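Local coordinates for protein probable acetolactate synthase isozyme III (Small subunit) (Nitrosomonas europaea ATCC 19718, PDB 2PC6) that probably serves as the regulatory small subunit of an acetolactate synthase, built from an ACT domain followed by a second ACT-like domain, at residues A[24-30]-A[61-66]; A[47-51]-A[153-157]; A[106-110]-A[135-140]. Residues are numbered along the deposited sequence.

In the fold
From the N terminus, the chain runs through helix 17-28 and strands 34-39 and 45-54 before helix 56-68 returns to helix 17-28; contact 1 closes that loop and joins the two helices of the first domain. Contact 2 opens at 47-51, before contact 1 has closed, and ends only at 153-157, so the two cross; it ties the first domain's sheet to the last strand of the second domain. Contact 3 lies wholly within this long excursion, pairing the second domain's helices 98-109 and 130-139. Contacts 1 and 2 touch where Phe25 CZ meets Leu50 CD1 at 3.5 Å, whereas contact 3 stands apart, its centre about 35 Å from that of contact 1.

Contact 1 of 3, residues A[24-30]-A[61-66]; sequences LFSARGY and QITKQL
Gln65 (chi1 m, chi2 t), Leu24 and Ile62 bury the most surface where helices 17-28 and 56-68 meet, their local axes 11.4 Å apart at 133°. Leu24 CA lies 7.8 Å from Leu66 CA and Phe25 CA 7.7 Å from Ile62 CA. Leu24 (tt) spreads along the second helix, with CD1 3.6 Å from Gln65 O and CG 3.7 Å from Gln65 NE2. Ile62 (mt) fills the centre: CG2 is 3.5 Å from Phe25 CZ, while CG1 lies 3.6 Å from the Tyr30 ring centroid, a CH-pi contact over the face. These are the two helices of the βαββαβ ACT fold. Gly29, at phi 77°, ends the first in a Schellman motif, with Tyr30 N bonded to Phe25 O at 3.0 Å, and this turn brings Tyr30 (chi1 m) back to the partner helix. Tyr30 OH donates to Gln65 OE1 at 3.1 Å, so an amide suits this partly exposed edge. Leu66 packs on Leu75 of strand 72-77; Leu24 touches Leu69, a residue of the calcium site.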
# COMPACT_ATOMS: atom_id res chain seq x y z
N LEU A 24 12.68 4.96 -14.41
CA LEU A 24 13.97 5.42 -13.91
C LEU A 24 14.72 4.31 -13.11
O LEU A 24 15.88 4.06 -13.37
CB LEU A 24 13.76 6.70 -13.09
CG LEU A 24 14.95 7.42 -12.44
CD1 LEU A 24 14.57 8.86 -12.12
CD2 LEU A 24 15.38 6.70 -11.17
N PHE A 25 14.03 3.64 -12.18
CA PHE A 25 14.61 2.47 -11.49
C PHE A 25 15.02 1.35 -12.44
O PHE A 25 16.19 0.89 -12.44
CB PHE A 25 13.64 1.93 -10.44
CG PHE A 25 13.59 2.76 -9.18
CD1 PHE A 25 12.84 3.95 -9.13
CD2 PHE A 25 14.31 2.36 -8.04
CE1 PHE A 25 12.82 4.72 -7.99
CE2 PHE A 25 14.30 3.13 -6.87
CZ PHE A 25 13.55 4.31 -6.84
N SER A 26 14.07 0.94 -13.27
CA SER A 26 14.24 -0.15 -14.20
C SER A 26 15.42 0.08 -15.11
O SER A 26 16.25 -0.82 -15.28
CB SER A 26 13.00 -0.29 -15.04
OG SER A 26 13.31 -1.14 -16.11
N ALA A 27 15.53 1.26 -15.70
CA ALA A 27 16.58 1.44 -16.70
C ALA A 27 17.93 0.99 -16.14
O ALA A 27 18.78 0.48 -16.90
CB ALA A 27 16.65 2.91 -17.17
N ARG A 28 18.14 1.19 -14.83
CA ARG A 28 19.45 1.05 -14.22
C ARG A 28 19.50 -0.08 -13.18
O ARG A 28 20.51 -0.28 -12.48
CB ARG A 28 19.91 2.38 -13.63
CG ARG A 28 20.76 3.20 -14.61
CD ARG A 28 21.57 4.27 -13.91
NE ARG A 28 22.50 5.00 -14.77
CZ ARG A 28 22.16 6.07 -15.50
NH1 ARG A 28 20.89 6.50 -15.50
NH2 ARG A 28 23.09 6.70 -16.25
N GLY A 29 18.39 -0.82 -13.09
CA GLY A 29 18.38 -2.07 -12.37
C GLY A 29 18.35 -1.86 -10.88
O GLY A 29 18.68 -2.78 -10.12
N TYR A 30 17.93 -0.66 -10.48
CA TYR A 30 17.70 -0.32 -9.07
C TYR A 30 16.58 -1.16 -8.51
O TYR A 30 15.61 -1.47 -9.21
CB TYR A 30 17.35 1.15 -8.91
CG TYR A 30 18.42 2.11 -9.40
CD1 TYR A 30 19.77 1.88 -9.10
CD2 TYR A 30 18.08 3.25 -10.13
CE1 TYR A 30 20.75 2.75 -9.51
CE2 TYR A 30 19.08 4.15 -10.55
CZ TYR A 30 20.42 3.89 -10.23
OH TYR A 30 21.45 4.74 -10.62
N GLN A 61 22.22 8.56 -5.48
CA GLN A 61 22.12 8.75 -6.94
C GLN A 61 20.70 8.57 -7.49
O GLN A 61 20.27 9.27 -8.42
CB GLN A 61 23.12 7.86 -7.69
CG GLN A 61 23.21 8.15 -9.19
CD GLN A 61 23.71 9.60 -9.59
OE1 GLN A 61 24.75 10.08 -9.11
NE2 GLN A 61 22.97 10.25 -10.49
N ILE A 62 19.97 7.64 -6.90
CA ILE A 62 18.55 7.45 -7.20
C ILE A 62 17.78 8.72 -6.82
O ILE A 62 16.92 9.21 -7.56
CB ILE A 62 18.02 6.22 -6.41
CG1 ILE A 62 18.78 4.96 -6.84
CG2 ILE A 62 16.48 6.12 -6.52
CD1 ILE A 62 18.36 3.70 -6.11
N THR A 63 18.14 9.24 -5.64
CA THR A 63 17.56 10.43 -5.07
C THR A 63 17.90 11.64 -5.92
O THR A 63 17.05 12.49 -6.17
CB THR A 63 18.07 10.58 -3.63
OG1 THR A 63 17.21 9.82 -2.77
CG2 THR A 63 18.08 11.99 -3.17
N LYS A 64 19.14 11.70 -6.39
CA LYS A 64 19.51 12.76 -7.30
C LYS A 64 18.64 12.63 -8.56
O LYS A 64 17.93 13.59 -8.91
CB LYS A 64 21.02 12.75 -7.59
N GLN A 65 18.64 11.46 -9.20
CA GLN A 65 17.84 11.31 -10.42
C GLN A 65 16.35 11.56 -10.21
O GLN A 65 15.70 12.13 -11.08
CB GLN A 65 18.01 9.94 -11.07
CG GLN A 65 19.29 9.69 -11.84
CD GLN A 65 19.42 8.20 -12.16
OE1 GLN A 65 20.24 7.47 -11.57
NE2 GLN A 65 18.54 7.71 -13.04
N LEU A 66 15.81 11.16 -9.06
CA LEU A 66 14.37 11.35 -8.87
C LEU A 66 13.96 12.82 -8.82
O LEU A 66 12.94 13.21 -9.38
CB LEU A 66 13.87 10.61 -7.62
CG LEU A 66 13.53 9.13 -7.74
CD1 LEU A 66 13.49 8.51 -6.37
CD2 LEU A 66 12.21 9.00 -8.38

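Contact 2 of 3, residues A[47-51]-A[153-157]; sequences RMTLV and VSGLS
This is a buried packing contact between strands of two different sheets, near the centre of the chain: 47-51 belongs to an inner strand of the ACT domain's sheet, and 153-157 ends the last strand of the second domain. The strands do not pair; their axes cross at 106°, 7.1 Å apart, and the closest alpha carbons are Thr49 CA and Ser154 CA at 5.8 Å. Both are extended, and alternation along the first turns Arg47, Thr49 and Val51 toward the crossing. Small beta-branched residues suit the tight approach: Thr49 CB lies 3.4 Å from Val153 O, and Val51 CG2 meets Val153 CG2 at 4.3 Å. Arg47 (chi1 t, chi2 p) reaches along the crossing strand, where Leu156 CD2 covers one face of its guanidinium, 3.5 Å from NH1. Arg47 NH2 donates to a water at 2.8 Å, and the same water accepts from Ser157 N at 3.0 Å. The guanidinium has further partners: NH2 hydrogen-bonds Ser8 OG, and NH1 forms a salt bridge with Glu147 of the second subunit, which balances its charge, so the crossing also adjoins the dimer interface. On the opposite face of strand 45-54, selenomethionine Met48 packs on Leu18 and Val21 and Leu50 on Phe25, all of helix 17-28, while strands 34-39 and 3-12 flank it within the sheet.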
# COMPACT_ATOMS: atom_id res chain seq x y z
N ARG A 47 1.22 10.91 -2.80
CA ARG A 47 2.32 10.67 -1.86
C ARG A 47 2.82 9.27 -2.11
O ARG A 47 2.08 8.30 -2.07
CB ARG A 47 1.84 10.85 -0.41
CG ARG A 47 2.83 10.41 0.71
CD ARG A 47 3.82 11.52 0.98
NE ARG A 47 4.79 11.25 2.05
CZ ARG A 47 4.86 11.93 3.20
NH1 ARG A 47 4.00 12.89 3.47
NH2 ARG A 47 5.79 11.64 4.08
N MSE A 48 4.09 9.16 -2.40
CA MSE A 48 4.61 7.86 -2.66
C MSE A 48 5.58 7.51 -1.58
O MSE A 48 6.40 8.33 -1.18
CB MSE A 48 5.31 7.82 -4.00
CG MSE A 48 5.91 6.47 -4.33
SE MSE A 48 6.69 6.47 -6.16
CE MSE A 48 5.06 6.99 -7.21
N THR A 49 5.47 6.27 -1.12
CA THR A 49 6.44 5.72 -0.24
C THR A 49 7.06 4.53 -0.95
O THR A 49 6.38 3.57 -1.26
CB THR A 49 5.82 5.28 1.09
OG1 THR A 49 5.07 6.37 1.65
CG2 THR A 49 6.89 4.87 2.03
N LEU A 50 8.35 4.62 -1.16
CA LEU A 50 9.06 3.61 -1.84
C LEU A 50 10.22 3.07 -0.96
O LEU A 50 10.94 3.84 -0.30
CB LEU A 50 9.62 4.28 -3.08
CG LEU A 50 10.34 3.46 -4.10
CD1 LEU A 50 10.37 4.34 -5.31
CD2 LEU A 50 11.76 3.15 -3.62
N VAL A 51 10.40 1.75 -0.95
CA VAL A 51 11.49 1.16 -0.21
C VAL A 51 12.49 0.61 -1.20
O VAL A 51 12.13 -0.14 -2.10
CB VAL A 51 11.03 -0.00 0.69
CG1 VAL A 51 12.22 -0.71 1.30
CG2 VAL A 51 10.08 0.49 1.75
N VAL A 153 4.95 -0.36 2.63
CA VAL A 153 5.03 0.61 3.71
C VAL A 153 4.37 1.94 3.41
O VAL A 153 4.37 2.43 2.28
CB VAL A 153 6.49 0.90 4.09
CG1 VAL A 153 6.55 2.11 5.04
CG2 VAL A 153 7.12 -0.32 4.77
N SER A 154 3.79 2.50 4.44
CA SER A 154 3.40 3.86 4.39
C SER A 154 4.00 4.55 5.62
O SER A 154 3.88 4.06 6.74
CB SER A 154 1.91 3.91 4.40
OG SER A 154 1.54 5.18 4.88
N GLY A 155 4.70 5.67 5.41
CA GLY A 155 5.36 6.37 6.50
C GLY A 155 5.23 7.88 6.53
O GLY A 155 4.94 8.53 5.52
N LEU A 156 5.46 8.44 7.71
CA LEU A 156 5.48 9.88 7.87
C LEU A 156 6.64 10.19 8.81
O LEU A 156 7.03 9.33 9.62
CB LEU A 156 4.16 10.40 8.47
CG LEU A 156 2.87 10.31 7.63
CD1 LEU A 156 1.63 10.85 8.39
CD2 LEU A 156 3.08 11.03 6.27
N SER A 157 7.22 11.39 8.69
CA SER A 157 8.18 11.89 9.65
C SER A 157 7.53 12.07 11.02
O SER A 157 6.32 12.29 11.10
CB SER A 157 8.69 13.23 9.17
OG SER A 157 9.53 13.04 8.02
O HOH W 1 6.32 13.05 6.39

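Contact 3 of 3, residues A[106-110]-A[135-140]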
# COMPACT_ATOMS: atom_id res chain seq x y z
N LEU A 106 -2.60 -17.34 16.43
CA LEU A 106 -1.62 -16.43 15.79
C LEU A 106 -2.24 -15.12 15.41
O LEU A 106 -1.65 -14.04 15.66
CB LEU A 106 -0.95 -17.04 14.56
CG LEU A 106 0.18 -18.04 14.79
CD1 LEU A 106 0.68 -18.71 13.44
CD2 LEU A 106 1.36 -17.39 15.54
N ALA A 107 -3.44 -15.18 14.84
CA ALA A 107 -4.14 -13.93 14.60
C ALA A 107 -4.22 -13.13 15.92
O ALA A 107 -3.81 -11.96 15.95
CB ALA A 107 -5.53 -14.15 13.97
N ASP A 108 -4.71 -13.72 17.01
CA ASP A 108 -4.88 -12.94 18.26
C ASP A 108 -3.56 -12.43 18.79
O ASP A 108 -3.45 -11.31 19.25
CB ASP A 108 -5.59 -13.74 19.39
CG ASP A 108 -7.04 -14.16 19.03
OD1 ASP A 108 -7.70 -13.51 18.18
OD2 ASP A 108 -7.54 -15.16 19.63
N ILE A 109 -2.54 -13.25 18.72
CA ILE A 109 -1.23 -12.87 19.27
C ILE A 109 -0.69 -11.61 18.56
O ILE A 109 -0.20 -10.69 19.21
CB ILE A 109 -0.23 -14.04 19.17
CG1 ILE A 109 -0.57 -15.08 20.22
CG2 ILE A 109 1.21 -13.54 19.32
CD1 ILE A 109 -0.04 -16.47 19.90
N PHE A 110 -0.81 -11.57 17.23
CA PHE A 110 -0.36 -10.44 16.42
C PHE A 110 -1.42 -9.38 16.29
O PHE A 110 -1.27 -8.45 15.53
CB PHE A 110 0.07 -10.95 15.06
CG PHE A 110 1.43 -11.60 15.08
CD1 PHE A 110 1.58 -12.93 15.42
CD2 PHE A 110 2.56 -10.85 14.78
CE1 PHE A 110 2.87 -13.53 15.43
CE2 PHE A 110 3.86 -11.41 14.81
CZ PHE A 110 4.02 -12.74 15.13
N GLY A 135 7.38 -11.04 11.39
CA GLY A 135 7.35 -11.99 12.50
C GLY A 135 6.16 -12.93 12.40
O GLY A 135 6.25 -14.15 12.71
N PHE A 136 5.03 -12.37 11.96
CA PHE A 136 3.90 -13.17 11.60
C PHE A 136 4.25 -14.21 10.54
O PHE A 136 3.95 -15.37 10.72
CB PHE A 136 2.76 -12.32 11.09
CG PHE A 136 1.50 -13.11 10.91
CD1 PHE A 136 0.69 -13.41 12.01
CD2 PHE A 136 1.14 -13.62 9.65
CE1 PHE A 136 -0.47 -14.18 11.90
CE2 PHE A 136 -0.01 -14.37 9.50
CZ PHE A 136 -0.85 -14.64 10.66
N LEU A 137 4.87 -13.81 9.44
CA LEU A 137 5.19 -14.77 8.39
C LEU A 137 6.21 -15.80 8.81
O LEU A 137 6.10 -16.93 8.37
CB LEU A 137 5.67 -14.10 7.10
CG LEU A 137 4.74 -13.07 6.41
CD1 LEU A 137 5.51 -12.45 5.23
CD2 LEU A 137 3.44 -13.72 5.97
N GLN A 138 7.20 -15.42 9.64
CA GLN A 138 8.14 -16.43 10.18
C GLN A 138 7.36 -17.45 11.01
O GLN A 138 7.59 -18.66 10.90
CB GLN A 138 9.25 -15.80 11.00
CG GLN A 138 10.68 -15.85 10.36
N ALA A 139 6.38 -16.95 11.77
CA ALA A 139 5.65 -17.79 12.71
C ALA A 139 4.66 -18.71 12.01
O ALA A 139 4.46 -19.78 12.48
CB ALA A 139 4.97 -16.95 13.76
N VAL A 140 4.06 -18.32 10.90
CA VAL A 140 3.15 -19.22 10.21
C VAL A 140 3.89 -20.32 9.44
O VAL A 140 4.99 -20.09 8.92
CB VAL A 140 2.29 -18.46 9.21
CG1 VAL A 140 1.21 -19.37 8.68
CG2 VAL A 140 1.60 -17.30 9.91
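Two phenylalanines dominate this meeting of helices 98-109 and 130-139, and their different chi1 wells set the geometry. Phe110 adopts m (chi1 -78°, chi2 85°) and sends its ring to the partner helix; Phe136 adopts t (chi1 -172°, chi2 79°). The result is a T-shaped stack, with planes at 89° and centroids 5.2 Å apart, in which the edge of Phe136 meets the face of Phe110. Phe136 CB makes a CH-pi contact with the same face, 4.0 Å from the centroid, and Phe110 CE2 comes within 3.2 Å of Phe136 N. So close an approach to the backbone suits Gly135: Phe110 CZ lies 3.5 Å from Gly135 C, and a beta carbon on that residue would sit only 3.6 Å from Phe110 CE2. One turn earlier, Leu106 (mt) lies on the same side of its helix, the turn held by Phe110 N to Leu106 O at 3.0 Å. Leu106 CB touches Phe136 CE1 at 3.9 Å; Leu106 CD2 meets Ala139 CB at 4.0 Å, and CD1 lies 3.9 Å from Val140 CG2 and also 4.0 Å from Ala139 O. Below, Phe136 packs on Val91 and Ile124 of the sheet, as expected for helices covering a sheet in an ACT-like βαββαβ domain. The Phe110 carbonyl accepts a hydrogen bond from Lys132. The side chains that meet here are all apolar or aromatic and also rest on backbone atoms; with no hydrogen bonds between the segments, shape fit and ring orientation carry the contact.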